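Local coordinates for switch-activating protein 1 (Schizosaccharomyces pombe, PDB 5JDK) that binds specific DNA sequences at the mating-type switch-activating site and at a ribosomal DNA replication fork barrier, where it blocks the fork, at residues E36-E50 and F59-L73. Sequence-based numbering, arbitrary orientation.
Sequences EKIKLMRLVVRHKHE and FYAKIARIGYEDEGL
Leu40 and Ile63 meet at about a right angle, Leu40 CD1 lying 3.6 Å from Ile63 CG2, and Val44 CG2 reaches the same methyl. Here two helices that cross at 130° pack tightly. Leu43 CD1 comes to 3.5 Å from Gly67 CA, while Leu43 CD2 rests on Ile66 CG2; a side chain at Gly67 would run into Leu73 CD1. Phe59, its CG anti to the backbone N (chi1 -180°), turns a ring edge to the carbonyl oxygens of Val44 and His47; the Trp119 ring of helix 107-131 meets it with nearly parallel planes.

The outer side is looser and polar. His47 ND1 donates to Leu43 O (2.9 Å), which keeps the imidazole beside Ile66 CD1 and the Lys62 chain. With an alanine at His47 the Leu43 carbonyl would probably lose its side-chain donor and a gap open beside Ile66 CD1. Lys62 NZ bridges to Glu50 OE2 on its syn side at 2.7 Å. At the other end Lys39 NZ, 4.1 Å from Glu71 OE1, stops short of a salt bridge. Ser33 N holds Glu36 OE1, while water links OE2 to Gly72 O.

Apolar seam inside, charges outside: two consecutive, steeply crossed helices pack so in Sap1's all-helical N-terminal DNA-binding domain, consistent with its helix-turn-helix clan.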
ATOM      1  N   GLU A  36      -6.726  -8.291   7.076  1.00 10.65           N
ATOM      2  CA  GLU A  36      -5.271  -8.176   7.107  1.00 10.39           C
ATOM      3  C   GLU A  36      -4.768  -7.172   6.079  1.00  8.51           C
ATOM      4  O   GLU A  36      -3.809  -6.438   6.344  1.00  8.93           O
ATOM      5  CB  GLU A  36      -4.630  -9.538   6.853  1.00 11.37           C
ATOM      6  CG  GLU A  36      -4.711 -10.509   8.021  1.00 15.40           C
ATOM      7  CD  GLU A  36      -4.164 -11.879   7.670  1.00 23.21           C
ATOM      8  OE1 GLU A  36      -4.547 -12.423   6.611  1.00 17.08           O
ATOM      9  OE2 GLU A  36      -3.335 -12.402   8.446  1.00 32.35           O
ATOM     10  N   LYS A  37      -5.389  -7.129   4.899  1.00  8.66           N
ATOM     11  CA  LYS A  37      -4.988  -6.154   3.889  1.00  7.70           C
ATOM     12  C   LYS A  37      -5.196  -4.743   4.395  1.00  7.85           C
ATOM     13  O   LYS A  37      -4.354  -3.864   4.180  1.00  7.89           O
ATOM     14  CB  LYS A  37      -5.814  -6.338   2.619  1.00  8.75           C
ATOM     15  CG  LYS A  37      -5.504  -7.589   1.843  1.00  9.14           C
ATOM     16  CD  LYS A  37      -6.464  -7.729   0.671  1.00 10.63           C
ATOM     17  CE  LYS A  37      -6.179  -8.958  -0.151  1.00 11.87           C
ATOM     18  NZ  LYS A  37      -7.181  -9.102  -1.224  1.00 12.27           N
ATOM     19  N   ILE A  38      -6.326  -4.507   5.061  1.00  8.68           N
ATOM     20  CA  ILE A  38      -6.592  -3.198   5.637  1.00  9.01           C
ATOM     21  C   ILE A  38      -5.594  -2.871   6.746  1.00  8.24           C
ATOM     22  O   ILE A  38      -5.064  -1.760   6.802  1.00  9.04           O
ATOM     23  CB  ILE A  38      -8.057  -3.109   6.101  1.00  9.56           C
ATOM     24  CG1 ILE A  38      -8.973  -3.069   4.883  1.00  9.80           C
ATOM     25  CG2 ILE A  38      -8.286  -1.888   6.997  1.00 12.67           C
ATOM     26  CD1 ILE A  38     -10.446  -3.280   5.186  1.00 13.22           C
ATOM     27  N   LYS A  39      -5.308  -3.819   7.645  1.00  8.41           N
ATOM     28  CA  LYS A  39      -4.297  -3.548   8.666  1.00  8.89           C
ATOM     29  C   LYS A  39      -2.948  -3.196   8.041  1.00  8.35           C
ATOM     30  O   LYS A  39      -2.262  -2.254   8.486  1.00  8.80           O
ATOM     31  CB  LYS A  39      -4.159  -4.754   9.589  1.00 10.43           C
ATOM     32  CG  LYS A  39      -5.371  -4.975  10.481  1.00 11.73           C
ATOM     33  CD  LYS A  39      -5.214  -6.223  11.332  1.00 20.91           C
ATOM     34  CE  LYS A  39      -6.381  -6.388  12.291  1.00 37.31           C
ATOM     35  NZ  LYS A  39      -6.288  -7.655  13.063  1.00 43.56           N
ATOM     36  N   LEU A  40      -2.550  -3.950   7.012  1.00  7.55           N
ATOM     37  CA  LEU A  40      -1.281  -3.711   6.341  1.00  7.27           C
ATOM     38  C   LEU A  40      -1.256  -2.332   5.697  1.00  7.21           C
ATOM     39  O   LEU A  40      -0.292  -1.568   5.875  1.00  7.38           O
ATOM     40  CB  LEU A  40      -1.039  -4.806   5.309  1.00  7.15           C
ATOM     41  CG  LEU A  40       0.212  -4.676   4.446  1.00  7.74           C
ATOM     42  CD1 LEU A  40       1.462  -4.606   5.292  1.00  9.18           C
ATOM     43  CD2 LEU A  40       0.294  -5.845   3.490  1.00  9.14           C
ATOM     44  N   MET A  41      -2.302  -1.989   4.928  1.00  6.90           N
ATOM     45  CA  MET A  41      -2.302  -0.697   4.254  1.00  6.52           C
ATOM     46  C   MET A  41      -2.456   0.468   5.223  1.00  6.75           C
ATOM     47  O   MET A  41      -1.930   1.550   4.954  1.00  7.02           O
ATOM     48  CB  MET A  41      -3.346  -0.664   3.148  1.00  6.78           C
ATOM     49  CG  MET A  41      -3.023  -1.580   1.996  1.00  7.02           C
ATOM     50  SD  MET A  41      -1.434  -1.306   1.211  1.00  7.20           S
ATOM     51  CE  MET A  41      -1.688   0.321   0.513  1.00  9.91           C
ATOM     52  N   ARG A  42      -3.142   0.275   6.349  1.00  7.58           N
ATOM     53  CA  ARG A  42      -3.141   1.304   7.379  1.00  7.28           C
ATOM     54  C   ARG A  42      -1.720   1.608   7.827  1.00  7.60           C
ATOM     55  O   ARG A  42      -1.354   2.773   8.002  1.00  8.12           O
ATOM     56  CB  ARG A  42      -3.968   0.867   8.588  1.00  8.85           C
ATOM     57  CG  ARG A  42      -5.475   0.935   8.393  1.00  9.93           C
ATOM     58  CD  ARG A  42      -6.192   0.392   9.611  1.00 10.78           C
ATOM     59  NE  ARG A  42      -7.634   0.362   9.442  1.00 12.63           N
ATOM     60  CZ  ARG A  42      -8.451  -0.354  10.204  1.00 15.10           C
ATOM     61  NH1 ARG A  42      -7.965  -1.100  11.189  1.00 20.54           N
ATOM     62  NH2 ARG A  42      -9.754  -0.331   9.979  1.00 16.56           N
ATOM     63  N   LEU A  43      -0.908   0.565   8.038  1.00  7.47           N
ATOM     64  CA  LEU A  43       0.483   0.787   8.438  1.00  7.71           C
ATOM     65  C   LEU A  43       1.294   1.462   7.342  1.00  6.98           C
ATOM     66  O   LEU A  43       2.080   2.376   7.612  1.00  7.32           O
ATOM     67  CB  LEU A  43       1.140  -0.539   8.794  1.00  8.13           C
ATOM     68  CG  LEU A  43       0.683  -1.212  10.073  1.00 10.51           C
ATOM     69  CD1 LEU A  43       1.297  -2.593  10.153  1.00 12.45           C
ATOM     70  CD2 LEU A  43       1.057  -0.377  11.282  1.00 15.43           C
ATOM     71  N   VAL A  44       1.142   0.998   6.104  1.00  6.56           N
ATOM     72  CA  VAL A  44       1.855   1.607   4.985  1.00  6.18           C
ATOM     73  C   VAL A  44       1.554   3.101   4.914  1.00  6.02           C
ATOM     74  O   VAL A  44       2.458   3.942   4.819  1.00  7.56           O
ATOM     75  CB  VAL A  44       1.468   0.883   3.683  1.00  6.32           C
ATOM     76  CG1 VAL A  44       1.935   1.640   2.463  1.00  7.95           C
ATOM     77  CG2 VAL A  44       2.040  -0.533   3.674  1.00  6.72           C
ATOM     78  N   VAL A  45       0.271   3.452   4.948  1.00  6.23           N
ATOM     79  CA  VAL A  45      -0.122   4.852   4.834  1.00  6.49           C
ATOM     80  C   VAL A  45       0.347   5.661   6.040  1.00  6.58           C
ATOM     81  O   VAL A  45       0.818   6.788   5.888  1.00  7.06           O
ATOM     82  CB  VAL A  45      -1.639   4.951   4.606  1.00  8.61           C
ATOM     83  CG1 VAL A  45      -2.127   6.366   4.745  1.00  9.52           C
ATOM     84  CG2 VAL A  45      -1.968   4.439   3.210  1.00  8.97           C
ATOM     85  N   ARG A  46       0.201   5.120   7.254  1.00  6.96           N
ATOM     86  CA  ARG A  46       0.641   5.849   8.443  1.00  6.80           C
ATOM     87  C   ARG A  46       2.103   6.236   8.345  1.00  6.53           C
ATOM     88  O   ARG A  46       2.499   7.313   8.808  1.00  7.83           O
ATOM     89  CB  ARG A  46       0.417   4.997   9.697  1.00  7.49           C
ATOM     90  CG  ARG A  46       0.949   5.620  10.982  1.00  8.02           C
ATOM     91  CD  ARG A  46       0.172   6.873  11.332  1.00 10.91           C
ATOM     92  NE  ARG A  46       0.696   7.638  12.468  1.00 10.70           N
ATOM     93  CZ  ARG A  46       1.594   8.618  12.374  1.00 10.04           C
ATOM     94  NH1 ARG A  46       2.115   8.935  11.192  1.00 10.93           N
ATOM     95  NH2 ARG A  46       1.970   9.283  13.455  1.00 11.63           N
ATOM     96  N   HIS A  47       2.923   5.365   7.760  1.00  7.03           N
ATOM     97  CA  HIS A  47       4.359   5.568   7.657  1.00  6.75           C
ATOM     98  C   HIS A  47       4.789   6.090   6.292  1.00  7.29           C
ATOM     99  O   HIS A  47       5.978   6.045   5.976  1.00  7.62           O
ATOM    100  CB  HIS A  47       5.079   4.250   7.960  1.00  8.10           C
ATOM    101  CG  HIS A  47       4.921   3.798   9.373  1.00  8.15           C
ATOM    102  ND1 HIS A  47       3.835   3.079   9.822  1.00  9.86           N
ATOM    103  CD2 HIS A  47       5.712   3.997  10.451  1.00 10.29           C
ATOM    104  CE1 HIS A  47       3.965   2.853  11.119  1.00 12.30           C
ATOM    105  NE2 HIS A  47       5.096   3.398  11.523  1.00 13.06           N
ATOM    106  N   LYS A  48       3.865   6.633   5.500  1.00  6.47           N
ATOM    107  CA  LYS A  48       4.155   6.897   4.093  1.00  7.15           C
ATOM    108  C   LYS A  48       5.290   7.890   3.913  1.00  7.89           C
ATOM    109  O   LYS A  48       6.023   7.811   2.918  1.00  8.36           O
ATOM    110  CB  LYS A  48       2.893   7.383   3.377  1.00  7.38           C
ATOM    111  CG  LYS A  48       2.427   8.776   3.769  1.00  8.58           C
ATOM    112  CD  LYS A  48       1.095   9.118   3.145  1.00  8.43           C
ATOM    113  CE  LYS A  48       0.732  10.554   3.427  1.00 10.24           C
ATOM    114  NZ  LYS A  48      -0.569  10.908   2.806  1.00 10.91           N
ATOM    115  N   HIS A  49       5.448   8.837   4.833  1.00  8.08           N
ATOM    116  CA  HIS A  49       6.499   9.835   4.696  1.00  9.25           C
ATOM    117  C   HIS A  49       7.867   9.277   5.030  1.00  8.83           C
ATOM    118  O   HIS A  49       8.873   9.962   4.812  1.00 11.56           O
ATOM    119  CB  HIS A  49       6.173  11.064   5.546  1.00 12.63           C
ATOM    120  CG  HIS A  49       5.027  11.861   5.001  1.00 31.38           C
ATOM    121  ND1 HIS A  49       3.890  12.136   5.729  1.00 42.00           N
ATOM    122  CD2 HIS A  49       4.835  12.415   3.780  1.00 39.14           C
ATOM    123  CE1 HIS A  49       3.055  12.840   4.986  1.00 41.75           C
ATOM    124  NE2 HIS A  49       3.603  13.021   3.799  1.00 42.45           N
ATOM    125  N   GLU A  50       7.928   8.047   5.521  1.00  8.83           N
ATOM    126  CA  GLU A  50       9.194   7.403   5.811  1.00  9.10           C
ATOM    127  C   GLU A  50       9.805   6.720   4.602  1.00  9.67           C
ATOM    128  O   GLU A  50      11.005   6.438   4.633  1.00 12.64           O
ATOM    129  CB  GLU A  50       9.037   6.406   6.965  1.00  9.28           C
ATOM    130  CG  GLU A  50       8.581   7.083   8.244  1.00 10.41           C
ATOM    131  CD  GLU A  50       8.423   6.152   9.422  1.00 10.69           C
ATOM    132  OE1 GLU A  50       7.891   6.590  10.451  1.00 15.91           O
ATOM    133  OE2 GLU A  50       8.824   4.983   9.335  1.00 16.05           O
ATOM    134  N   PHE A  59      12.185   0.489   4.122  1.00  6.58           N
ATOM    135  CA  PHE A  59      10.773   0.767   4.332  1.00  6.40           C
ATOM    136  C   PHE A  59       9.962  -0.520   4.390  1.00  5.52           C
ATOM    137  O   PHE A  59       9.219  -0.753   5.354  1.00  6.01           O
ATOM    138  CB  PHE A  59      10.243   1.695   3.238  1.00  6.60           C
ATOM    139  CG  PHE A  59       8.789   2.024   3.395  1.00  6.71           C
ATOM    140  CD1 PHE A  59       8.364   2.948   4.334  1.00  7.56           C
ATOM    141  CD2 PHE A  59       7.837   1.382   2.632  1.00  7.51           C
ATOM    142  CE1 PHE A  59       7.028   3.223   4.493  1.00  8.40           C
ATOM    143  CE2 PHE A  59       6.504   1.661   2.780  1.00  8.40           C
ATOM    144  CZ  PHE A  59       6.095   2.587   3.717  1.00  9.06           C
ATOM    145  N   TYR A  60      10.075  -1.370   3.361  1.00  5.90           N
ATOM    146  CA  TYR A  60       9.266  -2.586   3.363  1.00  6.04           C
ATOM    147  C   TYR A  60       9.684  -3.533   4.478  1.00  5.73           C
ATOM    148  O   TYR A  60       8.840  -4.280   5.001  1.00  5.91           O
ATOM    149  CB  TYR A  60       9.223  -3.255   1.970  1.00  6.44           C
ATOM    150  CG  TYR A  60       8.547  -2.320   0.976  1.00  6.73           C
ATOM    151  CD1 TYR A  60       7.184  -2.066   1.054  1.00  6.63           C
ATOM    152  CD2 TYR A  60       9.282  -1.622   0.033  1.00  6.59           C
ATOM    153  CE1 TYR A  60       6.572  -1.156   0.214  1.00  7.54           C
ATOM    154  CE2 TYR A  60       8.678  -0.716  -0.825  1.00  6.75           C
ATOM    155  CZ  TYR A  60       7.323  -0.475  -0.717  1.00  6.43           C
ATOM    156  OH  TYR A  60       6.699   0.451  -1.514  1.00  8.16           O
ATOM    157  N   ALA A  61      10.961  -3.517   4.860  1.00  5.62           N
ATOM    158  CA  ALA A  61      11.375  -4.321   6.005  1.00  6.31           C
ATOM    159  C   ALA A  61      10.680  -3.852   7.274  1.00  5.45           C
ATOM    160  O   ALA A  61      10.221  -4.671   8.090  1.00  6.48           O
ATOM    161  CB  ALA A  61      12.890  -4.258   6.192  1.00  6.59           C
ATOM    162  N   LYS A  62      10.623  -2.527   7.484  1.00  5.66           N
ATOM    163  CA  LYS A  62       9.958  -1.984   8.659  1.00  6.00           C
ATOM    164  C   LYS A  62       8.474  -2.318   8.664  1.00  5.55           C
ATOM    165  O   LYS A  62       7.920  -2.697   9.707  1.00  6.25           O
ATOM    166  CB  LYS A  62      10.181  -0.474   8.728  1.00  6.58           C
ATOM    167  CG  LYS A  62       9.365   0.182   9.829  1.00  9.13           C
ATOM    168  CD  LYS A  62       9.726   1.624  10.082  1.00 10.83           C
ATOM    169  CE  LYS A  62       8.951   2.176  11.262  1.00 13.60           C
ATOM    170  NZ  LYS A  62       9.251   3.585  11.560  1.00 12.56           N
ATOM    171  N   ILE A  63       7.809  -2.170   7.518  1.00  6.29           N
ATOM    172  CA  ILE A  63       6.389  -2.497   7.450  1.00  5.80           C
ATOM    173  C   ILE A  63       6.164  -3.961   7.790  1.00  5.64           C
ATOM    174  O   ILE A  63       5.241  -4.300   8.535  1.00  6.52           O
ATOM    175  CB  ILE A  63       5.819  -2.137   6.064  1.00  6.78           C
ATOM    176  CG1 ILE A  63       5.904  -0.631   5.775  1.00  6.88           C
ATOM    177  CG2 ILE A  63       4.389  -2.661   5.909  1.00  7.39           C
ATOM    178  CD1 ILE A  63       5.127   0.242   6.710  1.00  8.43           C
ATOM    179  N   ALA A  64       6.983  -4.859   7.238  1.00  5.80           N
ATOM    180  CA  ALA A  64       6.813  -6.271   7.552  1.00  6.31           C
ATOM    181  C   ALA A  64       6.959  -6.508   9.047  1.00  6.00           C
ATOM    182  O   ALA A  64       6.197  -7.281   9.654  1.00  6.48           O
ATOM    183  CB  ALA A  64       7.849  -7.089   6.794  1.00  6.75           C
ATOM    184  N   ARG A  65       7.940  -5.846   9.654  1.00  6.18           N
ATOM    185  CA  ARG A  65       8.190  -6.035  11.078  1.00  6.83           C
ATOM    186  C   ARG A  65       7.041  -5.513  11.936  1.00  6.39           C
ATOM    187  O   ARG A  65       6.569  -6.212  12.839  1.00  6.94           O
ATOM    188  CB  ARG A  65       9.511  -5.378  11.466  1.00  6.85           C
ATOM    189  CG  ARG A  65       9.774  -5.463  12.942  1.00  7.35           C
ATOM    190  CD  ARG A  65      11.185  -5.076  13.289  1.00  8.74           C
ATOM    191  NE  ARG A  65      12.175  -6.019  12.786  1.00  8.66           N
ATOM    192  CZ  ARG A  65      12.517  -7.153  13.390  1.00  8.32           C
ATOM    193  NH1 ARG A  65      11.960  -7.521  14.533  1.00  9.19           N
ATOM    194  NH2 ARG A  65      13.437  -7.923  12.824  1.00  9.96           N
ATOM    195  N   ILE A  66       6.587  -4.284  11.691  1.00  6.23           N
ATOM    196  CA  ILE A  66       5.499  -3.739  12.501  1.00  6.69           C
ATOM    197  C   ILE A  66       4.206  -4.506  12.247  1.00  6.87           C
ATOM    198  O   ILE A  66       3.416  -4.741  13.169  1.00  7.56           O
ATOM    199  CB  ILE A  66       5.343  -2.223  12.276  1.00  8.05           C
ATOM    200  CG1 ILE A  66       6.640  -1.507  12.658  1.00 11.77           C
ATOM    201  CG2 ILE A  66       4.144  -1.685  13.075  1.00  8.78           C
ATOM    202  CD1 ILE A  66       6.656  -0.026  12.394  1.00 16.31           C
ATOM    203  N   GLY A  67       3.982  -4.937  11.011  1.00  6.25           N
ATOM    204  CA  GLY A  67       2.797  -5.724  10.726  1.00  7.57           C
ATOM    205  C   GLY A  67       2.776  -7.025  11.504  1.00  6.53           C
ATOM    206  O   GLY A  67       1.738  -7.417  12.049  1.00  8.05           O
ATOM    207  N   TYR A  68       3.922  -7.709  11.573  1.00  6.65           N
ATOM    208  CA  TYR A  68       4.033  -8.907  12.401  1.00  6.86           C
ATOM    209  C   TYR A  68       3.886  -8.569  13.888  1.00  6.50           C
ATOM    210  O   TYR A  68       3.087  -9.183  14.604  1.00  7.36           O
ATOM    211  CB  TYR A  68       5.391  -9.593  12.126  1.00  7.28           C
ATOM    212  CG  TYR A  68       5.652 -10.653  13.151  1.00  7.17           C
ATOM    213  CD1 TYR A  68       5.103 -11.911  13.022  1.00  8.13           C
ATOM    214  CD2 TYR A  68       6.358 -10.345  14.302  1.00  9.43           C
ATOM    215  CE1 TYR A  68       5.269 -12.845  14.024  1.00 11.27           C
ATOM    216  CE2 TYR A  68       6.521 -11.253  15.301  1.00 10.47           C
ATOM    217  CZ  TYR A  68       5.979 -12.502  15.167  1.00  9.36           C
ATOM    218  OH  TYR A  68       6.133 -13.424  16.177  1.00 11.77           O
ATOM    219  N   GLU A  69       4.659  -7.597  14.368  1.00  6.79           N
ATOM    220  CA  GLU A  69       4.743  -7.352  15.803  1.00  7.66           C
ATOM    221  C   GLU A  69       3.437  -6.812  16.375  1.00  7.81           C
ATOM    222  O   GLU A  69       3.054  -7.171  17.496  1.00  9.09           O
ATOM    223  CB  GLU A  69       5.912  -6.411  16.117  1.00  7.29           C
ATOM    224  CG  GLU A  69       7.262  -7.083  15.873  1.00  7.10           C
ATOM    225  CD  GLU A  69       8.476  -6.212  16.147  1.00  7.30           C
ATOM    226  OE1 GLU A  69       8.313  -5.031  16.556  1.00  9.21           O
ATOM    227  OE2 GLU A  69       9.613  -6.730  15.982  1.00  8.29           O
ATOM    228  N   ASP A  70       2.735  -5.969  15.621  1.00  7.46           N
ATOM    229  CA  ASP A  70       1.571  -5.247  16.128  1.00  8.48           C
ATOM    230  C   ASP A  70       0.246  -5.701  15.542  1.00  9.10           C
ATOM    231  O   ASP A  70      -0.790  -5.517  16.189  1.00 12.48           O
ATOM    232  CB  ASP A  70       1.689  -3.744  15.844  1.00  8.18           C
ATOM    233  CG  ASP A  70       2.823  -3.086  16.585  1.00  9.02           C
ATOM    234  OD1 ASP A  70       3.499  -3.736  17.409  1.00  8.86           O
ATOM    235  OD2 ASP A  70       3.014  -1.875  16.347  1.00 11.93           O
ATOM    236  N   GLU A  71       0.221  -6.263  14.345  1.00  9.98           N
ATOM    237  CA  GLU A  71      -1.058  -6.598  13.727  1.00 11.01           C
ATOM    238  C   GLU A  71      -1.227  -8.090  13.517  1.00 10.65           C
ATOM    239  O   GLU A  71      -2.230  -8.517  12.923  1.00 13.91           O
ATOM    240  CB  GLU A  71      -1.263  -5.821  12.424  1.00 13.80           C
ATOM    241  CG  GLU A  71      -1.380  -4.311  12.629  1.00 20.36           C
ATOM    242  CD  GLU A  71      -2.518  -3.920  13.565  1.00 33.80           C
ATOM    243  OE1 GLU A  71      -3.477  -4.706  13.713  1.00 25.63           O
ATOM    244  OE2 GLU A  71      -2.449  -2.828  14.166  1.00 41.92           O
ATOM    245  N   GLY A  72      -0.306  -8.899  14.014  1.00 10.17           N
ATOM    246  CA  GLY A  72      -0.495 -10.326  13.916  1.00 11.66           C
ATOM    247  C   GLY A  72      -0.377 -10.872  12.517  1.00 10.56           C
ATOM    248  O   GLY A  72      -0.856 -11.982  12.251  1.00 12.29           O
ATOM    249  N   LEU A  73       0.243 -10.136  11.603  1.00  8.84           N
ATOM    250  CA  LEU A  73       0.515 -10.715  10.302  1.00  9.77           C
ATOM    251  C   LEU A  73       1.549 -11.822  10.466  1.00  9.52           C
ATOM    252  O   LEU A  73       2.308 -11.845  11.434  1.00  9.26           O
ATOM    253  CB  LEU A  73       1.006  -9.646   9.329  1.00 11.00           C
ATOM    254  CG  LEU A  73       0.049  -8.469   9.097  1.00 11.86           C
ATOM    255  CD1 LEU A  73       0.628  -7.514   8.056  1.00 16.87           C
ATOM    256  CD2 LEU A  73      -1.341  -8.947   8.699  1.00 14.49           C
TER
HETATM  257  O   HOH W   1      -3.404 -11.928  10.925  1.00 35.77           O
HETATM  258  O   HOH W   2      -4.273 -10.180  11.810  1.00 50.23           O